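Side-chain contacts in Esterase/lipase (Uncultured bacterium, PDB 3K6K), which is probably a hormone-sensitive-lipase-like carboxylic ester hydrolase of the alpha/beta hydrolase fold, splitting ester bonds in as yet unspecified substrates: residues 80-85 / 142-147; 136-141 / 168-173. All blocks are in the same frame, centred on the assembly; numbering follows the deposited sequence.

Contact 1 of 2, residues 80-85 / 142-147; sequences AAHILY and LKTAGS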
ATOM      1  N   ALA A  80     -13.539 -24.596   5.282  1.00 32.61           N
ATOM      2  CA  ALA A  80     -12.530 -25.479   4.681  1.00 31.77           C
ATOM      3  C   ALA A  80     -11.277 -24.745   4.200  1.00 30.75           C
ATOM      4  O   ALA A  80     -10.415 -25.355   3.597  1.00 32.21           O
ATOM      5  CB  ALA A  80     -13.127 -26.286   3.555  1.00 32.48           C
ATOM      6  N   ALA A  81     -11.172 -23.457   4.488  1.00 28.73           N
ATOM      7  CA  ALA A  81      -9.942 -22.689   4.241  1.00 27.33           C
ATOM      8  C   ALA A  81      -8.761 -23.130   5.139  1.00 26.07           C
ATOM      9  O   ALA A  81      -8.946 -23.512   6.295  1.00 26.46           O
ATOM     10  CB  ALA A  81     -10.231 -21.210   4.420  1.00 26.90           C
ATOM     11  N   HIS A  82      -7.556 -23.093   4.609  1.00 24.65           N
ATOM     12  CA  HIS A  82      -6.373 -23.344   5.396  1.00 24.25           C
ATOM     13  C   HIS A  82      -5.458 -22.154   5.283  1.00 24.55           C
ATOM     14  O   HIS A  82      -5.331 -21.596   4.154  1.00 25.09           O
ATOM     15  CB  HIS A  82      -5.660 -24.575   4.858  1.00 25.04           C
ATOM     16  CG  HIS A  82      -6.491 -25.820   4.954  1.00 28.10           C
ATOM     17  ND1 HIS A  82      -6.397 -26.691   6.021  1.00 26.17           N
ATOM     18  CD2 HIS A  82      -7.491 -26.284   4.165  1.00 27.39           C
ATOM     19  CE1 HIS A  82      -7.280 -27.662   5.861  1.00 28.59           C
ATOM     20  NE2 HIS A  82      -7.950 -27.441   4.745  1.00 30.19           N
ATOM     21  N   ILE A  83      -4.838 -21.769   6.426  1.00 21.99           N
ATOM     22  CA  ILE A  83      -3.807 -20.765   6.492  1.00 19.88           C
ATOM     23  C   ILE A  83      -2.499 -21.472   6.883  1.00 19.90           C
ATOM     24  O   ILE A  83      -2.413 -22.138   7.918  1.00 19.95           O
ATOM     25  CB  ILE A  83      -4.102 -19.581   7.544  1.00 20.16           C
ATOM     26  CG1 ILE A  83      -5.484 -18.938   7.320  1.00 17.55           C
ATOM     27  CG2 ILE A  83      -2.987 -18.527   7.481  1.00 17.24           C
ATOM     28  CD1 ILE A  83      -5.921 -17.919   8.377  1.00 13.77           C
ATOM     29  N   LEU A  84      -1.474 -21.322   6.071  1.00 16.89           N
ATOM     30  CA  LEU A  84      -0.240 -21.905   6.425  1.00 16.28           C
ATOM     31  C   LEU A  84       0.610 -20.745   6.953  1.00 15.89           C
ATOM     32  O   LEU A  84       0.947 -19.868   6.173  1.00 14.49           O
ATOM     33  CB  LEU A  84       0.407 -22.508   5.177  1.00 15.66           C
ATOM     34  CG  LEU A  84       1.818 -23.082   5.356  1.00 14.86           C
ATOM     35  CD1 LEU A  84       1.815 -24.026   6.607  1.00 10.15           C
ATOM     36  CD2 LEU A  84       2.310 -23.822   4.093  1.00 10.89           C
ATOM     37  N   TYR A  85       0.934 -20.762   8.258  1.00 15.93           N
ATOM     38  CA  TYR A  85       1.582 -19.632   8.948  1.00 16.86           C
ATOM     39  C   TYR A  85       3.094 -19.823   9.274  1.00 17.61           C
ATOM     40  O   TYR A  85       3.483 -20.840   9.853  1.00 18.62           O
ATOM     41  CB  TYR A  85       0.803 -19.216  10.223  1.00 17.29           C
ATOM     42  CG  TYR A  85       1.232 -17.851  10.725  1.00 18.72           C
ATOM     43  CD1 TYR A  85       2.355 -17.709  11.544  1.00 19.75           C
ATOM     44  CD2 TYR A  85       0.520 -16.686  10.349  1.00 20.49           C
ATOM     45  CE1 TYR A  85       2.777 -16.426  11.952  1.00 23.67           C
ATOM     46  CE2 TYR A  85       0.915 -15.430  10.746  1.00 20.46           C
ATOM     47  CZ  TYR A  85       2.049 -15.294  11.553  1.00 23.60           C
ATOM     48  OH  TYR A  85       2.466 -14.037  11.943  1.00 22.06           O
ATOM     49  N   LEU A 142      -1.095 -28.934   0.215  1.00 29.19           N
ATOM     50  CA  LEU A 142      -1.841 -29.049  -1.054  1.00 31.60           C
ATOM     51  C   LEU A 142      -2.715 -30.316  -1.099  1.00 32.89           C
ATOM     52  O   LEU A 142      -3.915 -30.230  -1.409  1.00 33.81           O
ATOM     53  CB  LEU A 142      -0.896 -28.979  -2.251  1.00 31.27           C
ATOM     54  CG  LEU A 142      -0.383 -27.576  -2.589  1.00 32.14           C
ATOM     55  CD1 LEU A 142       0.807 -27.608  -3.510  1.00 30.50           C
ATOM     56  CD2 LEU A 142      -1.477 -26.780  -3.222  1.00 32.26           C
ATOM     57  N   LYS A 143      -2.130 -31.467  -0.740  1.00 35.04           N
ATOM     58  CA  LYS A 143      -2.892 -32.770  -0.550  1.00 36.50           C
ATOM     59  C   LYS A 143      -3.967 -32.748   0.544  1.00 36.47           C
ATOM     60  O   LYS A 143      -5.053 -33.265   0.292  1.00 37.50           O
ATOM     61  CB  LYS A 143      -1.984 -33.998  -0.310  1.00 37.03           C
ATOM     62  CG  LYS A 143      -0.609 -33.956  -1.021  1.00 40.25           C
ATOM     63  CD  LYS A 143       0.042 -35.334  -1.106  1.00 43.96           C
ATOM     64  CE  LYS A 143       1.317 -35.287  -1.975  1.00 45.09           C
ATOM     65  NZ  LYS A 143       1.877 -36.651  -2.257  1.00 46.55           N
ATOM     66  N   THR A 144      -3.678 -32.196   1.741  1.00 35.83           N
ATOM     67  CA  THR A 144      -4.672 -32.127   2.832  1.00 34.94           C
ATOM     68  C   THR A 144      -5.830 -31.199   2.466  1.00 35.60           C
ATOM     69  O   THR A 144      -6.993 -31.549   2.686  1.00 34.47           O
ATOM     70  CB  THR A 144      -4.094 -31.679   4.205  1.00 35.16           C
ATOM     71  OG1 THR A 144      -3.122 -32.623   4.668  1.00 35.73           O
ATOM     72  CG2 THR A 144      -5.214 -31.574   5.271  1.00 33.01           C
ATOM     73  N   ALA A 145      -5.508 -30.025   1.901  1.00 36.03           N
ATOM     74  CA  ALA A 145      -6.526 -29.060   1.492  1.00 36.37           C
ATOM     75  C   ALA A 145      -7.236 -29.426   0.173  1.00 36.68           C
ATOM     76  O   ALA A 145      -8.330 -28.914  -0.153  1.00 36.66           O
ATOM     77  CB  ALA A 145      -5.932 -27.676   1.428  1.00 36.38           C
ATOM     78  N   GLY A 146      -6.593 -30.280  -0.605  1.00 36.94           N
ATOM     79  CA  GLY A 146      -7.210 -30.761  -1.824  1.00 37.10           C
ATOM     80  C   GLY A 146      -7.102 -29.814  -2.992  1.00 37.35           C
ATOM     81  O   GLY A 146      -7.310 -30.244  -4.133  1.00 38.39           O
ATOM     82  N   SER A 147      -6.766 -28.541  -2.724  1.00 36.39           N
ATOM     83  CA  SER A 147      -6.645 -27.488  -3.760  1.00 34.72           C
ATOM     84  C   SER A 147      -5.809 -26.283  -3.288  1.00 33.82           C
ATOM     85  O   SER A 147      -5.901 -25.885  -2.112  1.00 33.32           O
ATOM     86  CB  SER A 147      -8.035 -26.984  -4.133  1.00 34.83           C
ATOM     87  OG  SER A 147      -7.958 -25.854  -4.985  1.00 35.68           O
TER
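His82 in strand 82-86 faces Ala145 in the last turn of helix 129-145, their CA atoms 6.9 Å apart, and both side chains leave the backbone toward the other segment. The imidazole does most of the touching. Its CD2 corner comes within 3.4 Å of Ala145 CB, and NE2 of the same ring lies 3.9 Å from that methyl, which meets the ring obliquely. His82 CG lies beside the backbone N and anti to the carbonyl carbon (chi1 -62°), which carries the ring toward Ala145, and chi2 (-94°) turns its CD2-NE2 side to the methyl. Thr144 only brushes the far corner, its CG2 4.5 Å from His82 CE1.

The imidazole also meets Trp115 of the neighbouring strand 113-117: the two ring planes are about 35° apart, and the indole NE1 is hydrogen-bonded to His82 ND1. With ND1 taken as acceptor, the proton of a neutral His82 would most likely sit on NE2. An alanine at this position is likely to leave Trp115 NE1 without its acceptor and to open a gap beside the Ala145 methyl.

Just past the contact the helix stops. Gly146 leaves the helical conformation with positive phi, a backbone setting in which a side chain would collide with the carbonyl O of Ala145, and its N makes a weak 2.8 Å bond to Leu142 O. Helix 129-145 links strands 113-117 and 151-156 in a beta-alpha-beta crossover that passes over 82-86, and this is where its end meets the strand it spans. Across the pair there is only van der Waals packing: the methyl packs against the CD2-NE2 side of the imidazole, and the bond from ND1 to Trp115 probably sets the ring's rotation.

Contact 2 of 2, residues 136-141 / 168-173; sequences AAYRAL and LKAKED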
ATOM      1  N   ALA A 136       8.141 -27.811   1.801  1.00 21.92           N
ATOM      2  CA  ALA A 136       7.719 -29.173   2.092  1.00 22.62           C
ATOM      3  C   ALA A 136       6.353 -29.132   2.741  1.00 23.10           C
ATOM      4  O   ALA A 136       5.480 -29.903   2.366  1.00 24.23           O
ATOM      5  CB  ALA A 136       8.719 -29.861   2.949  1.00 22.82           C
ATOM      6  N   ALA A 137       6.134 -28.177   3.658  1.00 23.43           N
ATOM      7  CA  ALA A 137       4.842 -28.096   4.358  1.00 22.53           C
ATOM      8  C   ALA A 137       3.696 -27.762   3.386  1.00 22.10           C
ATOM      9  O   ALA A 137       2.622 -28.378   3.406  1.00 22.35           O
ATOM     10  CB  ALA A 137       4.932 -27.068   5.474  1.00 22.15           C
ATOM     11  N   TYR A 138       3.953 -26.801   2.515  1.00 22.47           N
ATOM     12  CA  TYR A 138       2.997 -26.387   1.501  1.00 22.18           C
ATOM     13  C   TYR A 138       2.604 -27.562   0.610  1.00 22.68           C
ATOM     14  O   TYR A 138       1.423 -27.854   0.439  1.00 22.76           O
ATOM     15  CB  TYR A 138       3.589 -25.247   0.664  1.00 20.91           C
ATOM     16  CG  TYR A 138       2.652 -24.766  -0.404  1.00 19.59           C
ATOM     17  CD1 TYR A 138       3.070 -24.686  -1.730  1.00 18.48           C
ATOM     18  CD2 TYR A 138       1.346 -24.401  -0.094  1.00 16.06           C
ATOM     19  CE1 TYR A 138       2.239 -24.204  -2.698  1.00 17.96           C
ATOM     20  CE2 TYR A 138       0.472 -23.963  -1.068  1.00 18.60           C
ATOM     21  CZ  TYR A 138       0.921 -23.870  -2.371  1.00 18.32           C
ATOM     22  OH  TYR A 138       0.081 -23.404  -3.335  1.00 14.12           O
ATOM     23  N   ARG A 139       3.602 -28.240   0.068  1.00 24.72           N
ATOM     24  CA  ARG A 139       3.382 -29.436  -0.765  1.00 27.49           C
ATOM     25  C   ARG A 139       2.432 -30.384  -0.020  1.00 27.76           C
ATOM     26  O   ARG A 139       1.364 -30.791  -0.542  1.00 28.65           O
ATOM     27  CB  ARG A 139       4.726 -30.100  -1.065  1.00 27.94           C
ATOM     28  CG  ARG A 139       4.752 -31.157  -2.174  1.00 32.76           C
ATOM     29  CD  ARG A 139       6.245 -31.545  -2.464  1.00 36.92           C
ATOM     30  NE  ARG A 139       6.534 -31.668  -3.905  1.00 44.14           N
ATOM     31  CZ  ARG A 139       7.460 -30.971  -4.599  1.00 46.86           C
ATOM     32  NH1 ARG A 139       8.255 -30.042  -4.037  1.00 46.22           N
ATOM     33  NH2 ARG A 139       7.595 -31.223  -5.900  1.00 47.90           N
ATOM     34  N   ALA A 140       2.759 -30.644   1.239  1.00 27.50           N
ATOM     35  CA  ALA A 140       1.938 -31.523   2.041  1.00 27.68           C
ATOM     36  C   ALA A 140       0.577 -30.952   2.282  1.00 28.01           C
ATOM     37  O   ALA A 140      -0.407 -31.686   2.371  1.00 28.63           O
ATOM     38  CB  ALA A 140       2.632 -31.831   3.352  1.00 28.44           C
ATOM     39  N   LEU A 141       0.496 -29.635   2.401  1.00 27.72           N
ATOM     40  CA  LEU A 141      -0.795 -29.012   2.659  1.00 27.00           C
ATOM     41  C   LEU A 141      -1.712 -29.012   1.390  1.00 27.57           C
ATOM     42  O   LEU A 141      -2.949 -29.076   1.482  1.00 26.44           O
ATOM     43  CB  LEU A 141      -0.537 -27.604   3.282  1.00 26.25           C
ATOM     44  CG  LEU A 141      -1.604 -26.549   3.567  1.00 24.59           C
ATOM     45  CD1 LEU A 141      -2.700 -26.992   4.561  1.00 22.53           C
ATOM     46  CD2 LEU A 141      -0.859 -25.293   4.063  1.00 15.49           C
ATOM     47  N   LEU A 168       8.244 -18.552  -4.154  1.00 20.86           N
ATOM     48  CA  LEU A 168       9.197 -18.501  -5.233  1.00 21.97           C
ATOM     49  C   LEU A 168       9.754 -19.908  -5.528  1.00 21.83           C
ATOM     50  O   LEU A 168       9.675 -20.372  -6.654  1.00 22.56           O
ATOM     51  CB  LEU A 168      10.302 -17.474  -4.936  1.00 21.99           C
ATOM     52  CG  LEU A 168       9.824 -16.017  -4.996  1.00 23.38           C
ATOM     53  CD1 LEU A 168      10.826 -15.022  -4.445  1.00 25.11           C
ATOM     54  CD2 LEU A 168       9.449 -15.632  -6.423  1.00 24.07           C
ATOM     55  N   LYS A 169      10.211 -20.616  -4.488  1.00 22.62           N
ATOM     56  CA  LYS A 169      10.700 -22.003  -4.577  1.00 21.60           C
ATOM     57  C   LYS A 169       9.544 -22.938  -4.985  1.00 20.85           C
ATOM     58  O   LYS A 169       9.696 -23.847  -5.842  1.00 17.80           O
ATOM     59  CB  LYS A 169      11.261 -22.450  -3.222  1.00 22.07           C
ATOM     60  CG  LYS A 169      12.563 -23.277  -3.246  1.00 25.90           C
ATOM     61  CD  LYS A 169      12.419 -24.694  -3.745  1.00 32.55           C
ATOM     62  CE  LYS A 169      13.797 -25.391  -3.869  1.00 33.94           C
ATOM     63  NZ  LYS A 169      14.606 -24.552  -4.819  1.00 38.61           N
ATOM     64  N   ALA A 170       8.392 -22.739  -4.348  1.00 21.09           N
ATOM     65  CA  ALA A 170       7.243 -23.546  -4.696  1.00 21.35           C
ATOM     66  C   ALA A 170       6.995 -23.352  -6.212  1.00 22.38           C
ATOM     67  O   ALA A 170       6.716 -24.316  -6.912  1.00 23.34           O
ATOM     68  CB  ALA A 170       6.047 -23.144  -3.875  1.00 21.69           C
ATOM     69  N   LYS A 171       7.190 -22.134  -6.721  1.00 23.87           N
ATOM     70  CA  LYS A 171       6.946 -21.819  -8.140  1.00 25.56           C
ATOM     71  C   LYS A 171       8.004 -22.481  -9.030  1.00 26.27           C
ATOM     72  O   LYS A 171       7.609 -23.158  -9.983  1.00 26.36           O
ATOM     73  CB  LYS A 171       6.908 -20.305  -8.394  1.00 25.70           C
ATOM     74  CG  LYS A 171       6.170 -19.826  -9.703  1.00 28.86           C
ATOM     75  CD  LYS A 171       6.168 -18.264  -9.860  1.00 27.09           C
ATOM     76  CE  LYS A 171       7.561 -17.767 -10.288  1.00 31.60           C
ATOM     77  NZ  LYS A 171       8.011 -16.376  -9.798  1.00 34.21           N
ATOM     78  N   GLU A 172       9.305 -22.250  -8.730  1.00 26.48           N
ATOM     79  CA  GLU A 172      10.438 -22.948  -9.377  1.00 28.03           C
ATOM     80  C   GLU A 172      10.100 -24.411  -9.534  1.00 27.25           C
ATOM     81  O   GLU A 172      10.162 -24.930 -10.621  1.00 27.35           O
ATOM     82  CB  GLU A 172      11.758 -22.829  -8.593  1.00 27.93           C
ATOM     83  CG  GLU A 172      12.719 -21.674  -9.069  1.00 34.27           C
ATOM     84  CD  GLU A 172      13.900 -21.362  -8.077  1.00 40.62           C
ATOM     85  OE1 GLU A 172      13.984 -20.207  -7.527  1.00 41.75           O
ATOM     86  OE2 GLU A 172      14.753 -22.277  -7.844  1.00 44.54           O
ATOM     87  N   ASP A 173       9.680 -25.036  -8.444  1.00 27.41           N
ATOM     88  CA  ASP A 173       9.414 -26.466  -8.399  1.00 27.50           C
ATOM     89  C   ASP A 173       8.147 -26.912  -9.091  1.00 27.81           C
ATOM     90  O   ASP A 173       7.887 -28.090  -9.136  1.00 28.89           O
ATOM     91  CB  ASP A 173       9.411 -26.960  -6.946  1.00 27.44           C
ATOM     92  CG  ASP A 173      10.787 -26.846  -6.300  1.00 28.50           C
ATOM     93  OD1 ASP A 173      11.702 -26.387  -7.008  1.00 27.88           O
ATOM     94  OD2 ASP A 173      10.969 -27.224  -5.123  1.00 27.70           O
TER
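Tyr138 OH is hydrogen-bonded to the carbonyl O of Pro176, in the loop beyond helix 158-172, and on the way there the ring passes Ala170 of that helix. Tyr138 CG is anti to the backbone N (chi1 -180°), which swings the phenol off helix 129-145 into the groove between the helices. There Ala170 CB sits 4.0 Å from Tyr138 CD1 and 4.1 Å from CE1, so one long side of the ring carries the whole apolar contact; the methyl approaches obliquely. Tyr138 and Ala170 are also where the two backbones come nearest, 8.0 Å between CA atoms, and the small alanine leaves room for the ring. Tyr138 also touches Leu84, Ile151 and Ile153 of the sheet, which makes it a wedge between two helices and the strands beneath them.

Nearer the surface, Arg139 reaches across to Asp173, near the end of helix 158-172. Its chain, bent at chi3 (-137°), brings NH1 to 4.1 Å from Asp173 OD2. The carboxylate oxygen lies at the edge of the guanidinium, near its plane, but the two flat groups are tilted by 43° and the side chains cross at about a right angle. That is too far for a salt bridge, and the attraction is best read as a longer-range one. A long salt bridge, Lys169 NZ to Glu172 OE2 at 3.8 Å, lies within helix 158-172 itself.

These helices flank strand 151-156 in the chain, the second following the probable nucleophile elbow of the hydrolase fold. Their junction here combines a buried ring-methyl contact, whose phenol is fixed at its polar end by Pro176, with a solvent-side electrostatic pull that probably adds little rigidity.

Overall arrangement
Helix 129-145 serves both contacts, whose centres lie 12 Å apart on the same side of the chain's centre. In contact 1 its last turn meets strand 82-86; in contact 2 an earlier part meets the next helix, 158-172. They join through Leu84 and His82, which pack on Leu141, Leu84 also lying against Tyr138. Each is partly buried, pairing an alanine methyl with an aromatic ring: imidazole in contact 1, phenol in contact 2. Both rings find their polar partner elsewhere, Trp115 within the sheet for His82 and the Pro176 loop for Tyr138. Contact 1 thus ties helix to sheet, whereas contact 2 ties helix to helix and alone adds opposite charges at the surface.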